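Local atomic coordinates of (S)-2-haloacid dehalogenase 4A (PDB entry 2NO4), a protein that catalyses the hydrolytic removal of halide from small (S)-2-haloalkanoic acids, giving the (R)-2-hydroxy acids with inversion of configuration. Residues Ser30-Asn35 / Met48-Arg53; Lys116-Ser119 / Ile123-Ile126; Gly192-Gly195 / Asn200-Arg203. One frame throughout, in Å; residues are numbered along the deposited sequence. Where two conformers were deposited one is given.

Interaction 1: residues Ser30-Asn35 / Met48-Arg53; sequences SAVMRN and MLWRQR
Ala31 and Val32, on the short helix 30-33, face Trp50 of the long helix 43-63 inside the helical cap of this HAD-superfamily dehalogenase. The two backbones stand well apart: the nearest CA atoms across the pair, Val32 CA and Met48 CA, are 9.6 Å from each other. The indole of Trp50 fills the gap between the helices. Trp50 places CG anti to its own backbone N (chi1 -176°), which sends the six-membered ring across to the shorter helix. Val32 CG2 meets the ring at its edge, close to the ring plane, 3.7 Å from Trp50 CE3, and the two side chains run past one another in opposing directions. Ala31 CB comes in obliquely beside the same end of the indole, 3.9 Å from Trp50 CZ3. The contact is buried and wholly apolar. The indole N-H looks elsewhere: Trp50 NE1 donates to Thr74 O on helix 70-84, which pins the rotation of the ring, while Tyr101 meets it with planes inclined at about 50°. Helix 43-63 thus has one face in the cap core, whereas Arg51, a substrate-binding residue, leaves the same helix in another direction. Farther along, Arg53 NH2 donates to Gln52 OE1 at 2.8 Å, and Arg53 NE forms a salt bridge with Glu212 of the second subunit. Beyond Val32, Asn35 folds back, its OD1 accepting from Arg96 NE and its ND2 donating to Ala31 O at 2.8 Å, with Ala31 O in the plane of the Asn35 side-chain amide.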
loop_
_atom_site.group_PDB
_atom_site.type_symbol
_atom_site.label_atom_id
_atom_site.label_comp_id
_atom_site.label_asym_id
_atom_site.label_seq_id
_atom_site.Cartn_x
_atom_site.Cartn_y
_atom_site.Cartn_z
ATOM N N SER B 30 -3.193 -5.278 -19.051
ATOM C CA SER B 30 -3.067 -6.213 -20.161
ATOM C C SER B 30 -2.640 -7.645 -19.768
ATOM O O SER B 30 -2.961 -8.606 -20.495
ATOM C CB SER B 30 -2.112 -5.649 -21.235
ATOM O OG SER B 30 -0.798 -5.499 -20.716
ATOM N N ALA B 31 -1.914 -7.806 -18.644
ATOM C CA ALA B 31 -1.452 -9.152 -18.278
ATOM C C ALA B 31 -2.664 -10.065 -18.029
ATOM O O ALA B 31 -2.752 -11.175 -18.635
ATOM C CB ALA B 31 -0.450 -9.146 -17.078
ATOM N N VAL B 32 -3.627 -9.589 -17.224
ATOM C CA VAL B 32 -4.887 -10.372 -17.031
ATOM C C VAL B 32 -5.842 -10.247 -18.225
ATOM O O VAL B 32 -6.419 -11.246 -18.598
ATOM C CB VAL B 32 -5.616 -10.137 -15.618
ATOM C CG1 VAL B 32 -6.815 -11.072 -15.436
ATOM C CG2 VAL B 32 -4.640 -10.400 -14.441
ATOM N N MET B 33 -5.996 -9.063 -18.822
ATOM C CA MET B 33 -6.987 -8.846 -19.885
ATOM C C MET B 33 -6.791 -9.812 -21.047
ATOM O O MET B 33 -7.752 -10.388 -21.554
ATOM C CB MET B 33 -6.912 -7.399 -20.366
ATOM C CG MET B 33 -8.245 -6.730 -20.746
ATOM S SD MET B 33 -8.020 -4.919 -20.899
ATOM C CE MET B 33 -8.334 -4.374 -19.210
ATOM N N ARG B 34 -5.545 -10.026 -21.436
ATOM C CA ARG B 34 -5.222 -10.947 -22.506
ATOM C C ARG B 34 -5.457 -12.426 -22.164
ATOM O O ARG B 34 -5.476 -13.259 -23.052
ATOM C CB ARG B 34 -3.791 -10.687 -22.987
ATOM C CG ARG B 34 -3.660 -9.244 -23.559
ATOM C CD ARG B 34 -2.483 -9.041 -24.531
ATOM N NE ARG B 34 -1.181 -8.889 -23.869
ATOM C CZ ARG B 34 -0.295 -9.872 -23.684
ATOM N NH1 ARG B 34 -0.568 -11.109 -24.101
ATOM N NH2 ARG B 34 0.868 -9.617 -23.067
ATOM N N ASN B 35 -5.646 -12.739 -20.882
ATOM C CA ASN B 35 -5.814 -14.109 -20.411
ATOM C C ASN B 35 -7.098 -14.238 -19.593
ATOM O O ASN B 35 -7.229 -15.128 -18.768
ATOM C CB ASN B 35 -4.626 -14.506 -19.534
ATOM C CG ASN B 35 -3.325 -14.571 -20.307
ATOM O OD1 ASN B 35 -3.015 -15.594 -20.929
ATOM N ND2 ASN B 35 -2.541 -13.476 -20.265
ATOM N N MET B 48 -6.995 -6.490 -10.096
ATOM C CA MET B 48 -6.908 -5.423 -9.101
ATOM C C MET B 48 -6.148 -5.848 -7.833
ATOM O O MET B 48 -5.358 -5.080 -7.295
ATOM C CB MET B 48 -8.283 -4.931 -8.710
ATOM C CG MET B 48 -9.077 -4.315 -9.861
ATOM S SD MET B 48 -10.775 -3.875 -9.281
ATOM C CE MET B 48 -10.300 -2.816 -7.911
ATOM N N LEU B 49 -6.400 -7.052 -7.341
ATOM C CA LEU B 49 -5.685 -7.534 -6.138
ATOM C C LEU B 49 -4.203 -7.764 -6.407
ATOM O O LEU B 49 -3.381 -7.414 -5.553
ATOM C CB LEU B 49 -6.305 -8.818 -5.585
ATOM C CG LEU B 49 -5.717 -9.376 -4.277
ATOM C CD1 LEU B 49 -5.766 -8.406 -3.076
ATOM C CD2 LEU B 49 -6.500 -10.648 -3.952
ATOM N N TRP B 50 -3.878 -8.362 -7.560
ATOM C CA TRP B 50 -2.481 -8.556 -7.947
ATOM C C TRP B 50 -1.724 -7.211 -7.874
ATOM O O TRP B 50 -0.674 -7.095 -7.235
ATOM C CB TRP B 50 -2.413 -9.125 -9.355
ATOM C CG TRP B 50 -1.027 -9.485 -9.879
ATOM C CD1 TRP B 50 0.153 -9.500 -9.206
ATOM C CD2 TRP B 50 -0.755 -9.916 -11.200
ATOM N NE1 TRP B 50 1.173 -9.904 -10.058
ATOM C CE2 TRP B 50 0.621 -10.200 -11.280
ATOM C CE3 TRP B 50 -1.568 -10.125 -12.333
ATOM C CZ2 TRP B 50 1.227 -10.639 -12.469
ATOM C CZ3 TRP B 50 -0.955 -10.589 -13.529
ATOM C CH2 TRP B 50 0.424 -10.844 -13.563
ATOM N N ARG B 51 -2.271 -6.209 -8.559
ATOM C CA ARG B 51 -1.675 -4.885 -8.608
ATOM C C ARG B 51 -1.541 -4.245 -7.210
ATOM O O ARG B 51 -0.484 -3.720 -6.869
ATOM C CB ARG B 51 -2.501 -3.986 -9.577
ATOM C CG ARG B 51 -2.129 -2.483 -9.543
ATOM C CD ARG B 51 -0.742 -2.249 -10.080
ATOM N NE ARG B 51 -0.489 -0.834 -10.361
ATOM C CZ ARG B 51 0.713 -0.333 -10.643
ATOM N NH1 ARG B 51 1.769 -1.123 -10.665
ATOM N NH2 ARG B 51 0.858 0.971 -10.875
ATOM N N GLN B 52 -2.605 -4.287 -6.418
ATOM C CA GLN B 52 -2.625 -3.698 -5.087
ATOM C C GLN B 52 -1.569 -4.333 -4.169
ATOM O O GLN B 52 -0.865 -3.614 -3.436
ATOM C CB GLN B 52 -4.042 -3.822 -4.429
ATOM C CG GLN B 52 -4.143 -3.149 -2.979
ATOM C CD GLN B 52 -3.599 -4.032 -1.792
ATOM O OE1 GLN B 52 -3.790 -5.252 -1.799
ATOM N NE2 GLN B 52 -2.977 -3.392 -0.750
ATOM N N ARG B 53 -1.469 -5.666 -4.200
ATOM C CA ARG B 53 -0.523 -6.367 -3.330
ATOM C C ARG B 53 0.927 -6.155 -3.799
ATOM O O ARG B 53 1.815 -6.039 -2.970
ATOM C CB ARG B 53 -0.780 -7.884 -3.259
ATOM C CG ARG B 53 -1.768 -8.300 -2.197
ATOM C CD ARG B 53 -1.486 -7.637 -0.818
ATOM N NE ARG B 53 -2.128 -8.365 0.289
ATOM C CZ ARG B 53 -3.400 -8.196 0.687
ATOM N NH1 ARG B 53 -3.871 -8.911 1.685
ATOM N NH2 ARG B 53 -4.228 -7.341 0.072
#

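Interaction 2: residues Lys116-Ser119 / Ile123-Ile126; sequences KLKS and IVAI. With SO4 (sulfate ion), chain M.
Lys116 NZ, on the helix whose next two residues, Leu117 and Lys118, pack against Val124, is approached by several groups at once. It donates to O2 of a sulfate ion, with Lys116 NZ and that O2 3.1 Å apart; Glu112 adds a long, weak ion pair, and Trp229 a cation-pi contact. The sulfate probably comes from the crystallisation liquor. Helix 110-119 and strand 123-128 belong to the Rossmann-like core: after the cap, the chain descends this helix, turns tightly and enters the strand beside strand 16-19. The packing centres on one methyl. Val124 holds CG1 anti to its backbone N (chi1 -180°), which leaves CG2 beside that N and pressed against the helix backbone, 3.7 Å from Lys118 N. On one flank Leu117 CB lies 4.0 Å from Val124 CG2; the rest of the leucine reaches Cys17 and Phe19 of the central strand and Trp229 and Leu232 of helix 228-232. On another, the side chain of Lys118 crosses that of Val124 at about a right angle, with Lys118 CB 4.1 Å from Val124 CG2. The lysine chain bends at chi3 and chi4 and carries its amine to a long, weak ion pair with Asp149 OD1. The other oxygen of that carboxylate, OD2, accepts from Val124 N, so Asp149 is bonded to the strand and only weakly paired with the helix. Ile123 turns away, onto Ala16. In the last turn of the helix, Ser119 OG donates to Lys116 O at 2.7 Å, tilted 18° from the carbonyl plane.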
loop_
_atom_site.group_PDB
_atom_site.type_symbol
_atom_site.label_atom_id
_atom_site.label_comp_id
_atom_site.label_asym_id
_atom_site.label_seq_id
_atom_site.Cartn_x
_atom_site.Cartn_y
_atom_site.Cartn_z
ATOM N N LYS B 116 8.977 11.946 -30.105
ATOM C CA LYS B 116 8.836 13.420 -30.275
ATOM C C LYS B 116 9.679 14.161 -29.235
ATOM O O LYS B 116 10.400 15.120 -29.553
ATOM C CB LYS B 116 7.367 13.865 -30.174
ATOM C CG LYS B 116 6.414 13.358 -31.282
ATOM C CD LYS B 116 5.011 14.006 -31.105
ATOM C CE LYS B 116 3.914 13.438 -32.004
ATOM N NZ LYS B 116 4.323 13.644 -33.410
ATOM N N LEU B 117 9.607 13.697 -27.982
ATOM C CA LEU B 117 10.385 14.302 -26.900
ATOM C C LEU B 117 11.881 14.146 -27.118
ATOM O O LEU B 117 12.645 15.065 -26.849
ATOM C CB LEU B 117 9.986 13.698 -25.536
ATOM C CG LEU B 117 8.583 14.076 -25.059
ATOM C CD1 LEU B 117 8.235 13.377 -23.720
ATOM C CD2 LEU B 117 8.428 15.592 -24.938
ATOM N N LYS B 118 12.303 12.978 -27.583
ATOM C CA LYS B 118 13.726 12.767 -27.851
ATOM C C LYS B 118 14.194 13.680 -29.018
ATOM O O LYS B 118 15.317 14.200 -28.986
ATOM C CB LYS B 118 13.967 11.301 -28.152
ATOM C CG LYS B 118 15.267 10.723 -27.621
ATOM C CD LYS B 118 15.306 9.222 -27.988
ATOM C CE LYS B 118 16.621 8.820 -28.649
ATOM N NZ LYS B 118 17.583 8.205 -27.689
ATOM N N SER B 119 13.301 13.918 -29.990
ATOM C CA SER B 119 13.552 14.819 -31.135
ATOM C C SER B 119 13.660 16.273 -30.691
ATOM O O SER B 119 14.391 17.047 -31.300
ATOM C CB SER B 119 12.463 14.672 -32.238
ATOM O OG SER B 119 11.325 15.557 -32.049
ATOM N N ILE B 123 16.577 14.767 -22.490
ATOM C CA ILE B 123 16.941 13.455 -21.978
ATOM C C ILE B 123 15.605 12.772 -21.678
ATOM O O ILE B 123 14.742 13.355 -21.009
ATOM C CB ILE B 123 17.838 13.532 -20.714
ATOM C CG1 ILE B 123 19.129 14.341 -20.983
ATOM C CG2 ILE B 123 18.181 12.101 -20.190
ATOM C CD1 ILE B 123 19.706 14.999 -19.709
ATOM N N VAL B 124 15.426 11.572 -22.215
ATOM C CA VAL B 124 14.228 10.790 -22.019
ATOM C C VAL B 124 14.643 9.538 -21.263
ATOM O O VAL B 124 15.411 8.710 -21.769
ATOM C CB VAL B 124 13.522 10.443 -23.365
ATOM C CG1 VAL B 124 12.224 9.604 -23.098
ATOM C CG2 VAL B 124 13.218 11.728 -24.185
ATOM N N ALA B 125 14.163 9.411 -20.026
ATOM C CA ALA B 125 14.582 8.297 -19.165
ATOM C C ALA B 125 13.357 7.661 -18.488
ATOM O O ALA B 125 12.303 8.304 -18.354
ATOM C CB ALA B 125 15.614 8.801 -18.100
ATOM N N ILE B 126 13.489 6.397 -18.113
ATOM C CA ILE B 126 12.517 5.747 -17.228
ATOM C C ILE B 126 13.130 5.695 -15.798
ATOM O O ILE B 126 14.352 5.498 -15.635
ATOM C CB ILE B 126 12.136 4.334 -17.760
ATOM C CG1 ILE B 126 11.184 4.462 -18.961
ATOM C CG2 ILE B 126 11.502 3.428 -16.636
ATOM C CD1 ILE B 126 10.899 3.163 -19.665
HETATM S S SO4 M . 0.474 12.414 -35.050
HETATM O O1 SO4 M . -0.674 13.114 -35.634
HETATM O O2 SO4 M . 1.573 13.361 -34.819
HETATM O O3 SO4 M . -0.050 11.664 -33.901
HETATM O O4 SO4 M . 1.035 11.399 -35.924
#

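Interaction 3: residues Gly192-Gly195 / Asn200-Arg203; sequences GGAG and NTVR
Thr201 presses its methyl against Ala194 and Gly195 in the second half of a beta-alpha-beta unit, where helix 188-197 returns to strand 200-204 of the parallel Rossmann-like sheet. The tight part is small. Thr201 CG2 lies 3.5 Å from Gly195 N and 3.6 Å from Gly195 CA, touching the backbone of the helix directly, and Ala194 CB closes in at 3.9 Å from the same Thr201 CG2. Gly195 CA and Thr201 CA, the nearest CA pair, are 5.8 Å apart. The torsion matters here: with chi1 at 51°, OG1 sits between the backbone N and the carbonyl carbon, and CG2 is the branch presented to the helix. Ala194 also touches Phe183 of the preceding strand, and its side chain is about 4 Å from that of Tyr167, inferred to be important for catalysis. Arg203 stays more than 8 Å from Gly192-Gly195 but is buried against Ala188 and Leu191, earlier in the same helix. The looser side lies with Gly195 and Asn200, both partly exposed. Asn200 points away from the helix, its ND2 donating to both Val181 O and Asn179 O.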
loop_
_atom_site.group_PDB
_atom_site.type_symbol
_atom_site.label_atom_id
_atom_site.label_comp_id
_atom_site.label_asym_id
_atom_site.label_seq_id
_atom_site.Cartn_x
_atom_site.Cartn_y
_atom_site.Cartn_z
ATOM N N GLY B 192 3.211 12.078 -5.848
ATOM C CA GLY B 192 3.352 12.634 -4.508
ATOM C C GLY B 192 4.800 12.631 -4.059
ATOM O O GLY B 192 5.302 13.661 -3.647
ATOM N N GLY B 193 5.475 11.480 -4.197
ATOM C CA GLY B 193 6.882 11.359 -3.846
ATOM C C GLY B 193 7.814 12.229 -4.677
ATOM O O GLY B 193 8.674 12.918 -4.114
ATOM N N ALA B 194 7.636 12.192 -6.006
ATOM C CA ALA B 194 8.419 12.978 -6.954
ATOM C C ALA B 194 8.231 14.480 -6.762
ATOM O O ALA B 194 9.194 15.252 -6.848
ATOM C CB ALA B 194 8.025 12.576 -8.417
ATOM N N GLY B 195 7.003 14.887 -6.497
ATOM C CA GLY B 195 6.643 16.308 -6.306
ATOM C C GLY B 195 7.220 16.831 -5.005
ATOM O O GLY B 195 7.846 17.922 -4.971
ATOM N N ASN B 200 9.243 18.520 -11.378
ATOM C CA ASN B 200 8.012 19.104 -11.945
ATOM C C ASN B 200 7.102 17.964 -12.395
ATOM O O ASN B 200 7.442 17.213 -13.312
ATOM C CB ASN B 200 8.342 20.046 -13.120
ATOM C CG ASN B 200 9.294 21.167 -12.704
ATOM O OD1 ASN B 200 8.891 22.102 -12.016
ATOM N ND2 ASN B 200 10.568 21.054 -13.090
ATOM N N THR B 201 5.943 17.828 -11.753
ATOM C CA THR B 201 5.134 16.623 -11.935
ATOM C C THR B 201 3.974 16.793 -12.903
ATOM O O THR B 201 3.257 17.788 -12.879
ATOM C CB THR B 201 4.629 16.073 -10.577
ATOM O OG1 THR B 201 4.009 17.142 -9.860
ATOM C CG2 THR B 201 5.822 15.552 -9.777
ATOM N N VAL B 202 3.803 15.789 -13.742
ATOM C CA VAL B 202 2.697 15.738 -14.685
ATOM C C VAL B 202 2.014 14.392 -14.559
ATOM O O VAL B 202 2.632 13.329 -14.760
ATOM C CB VAL B 202 3.180 15.932 -16.121
ATOM C CG1 VAL B 202 1.986 15.742 -17.129
ATOM C CG2 VAL B 202 3.890 17.291 -16.258
ATOM N N ARG B 203 0.751 14.445 -14.163
ATOM C CA ARG B 203 -0.077 13.242 -14.095
ATOM C C ARG B 203 -0.723 12.907 -15.456
ATOM O O ARG B 203 -1.295 13.782 -16.106
ATOM C CB ARG B 203 -1.183 13.442 -13.062
ATOM C CG ARG B 203 -2.109 12.257 -13.067
ATOM C CD ARG B 203 -2.742 12.034 -11.799
ATOM N NE ARG B 203 -3.432 10.746 -11.794
ATOM C CZ ARG B 203 -4.241 10.366 -10.817
ATOM N NH1 ARG B 203 -4.470 11.176 -9.796
ATOM N NH2 ARG B 203 -4.857 9.194 -10.883
#

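The three contacts follow one another along the chain without nesting or crossing. After strand 16-19 the chain enters the helical cap, where interaction 1 closes a largely helical excursion of twelve residues. Interaction 2 comes once the chain is back in the core, closing a three-residue turn into strand 123-128, and interaction 3 closes a four-residue link, half of it the end of helix 188-197, into strand 200-204. These two strands lie on opposite sides of strand 16-19 in the same parallel sheet, and the centres of interactions 2 and 3 are 18 Å apart. Interaction 1 belongs to the cap, its centre 28 Å from interaction 2 and 25 Å from interaction 3.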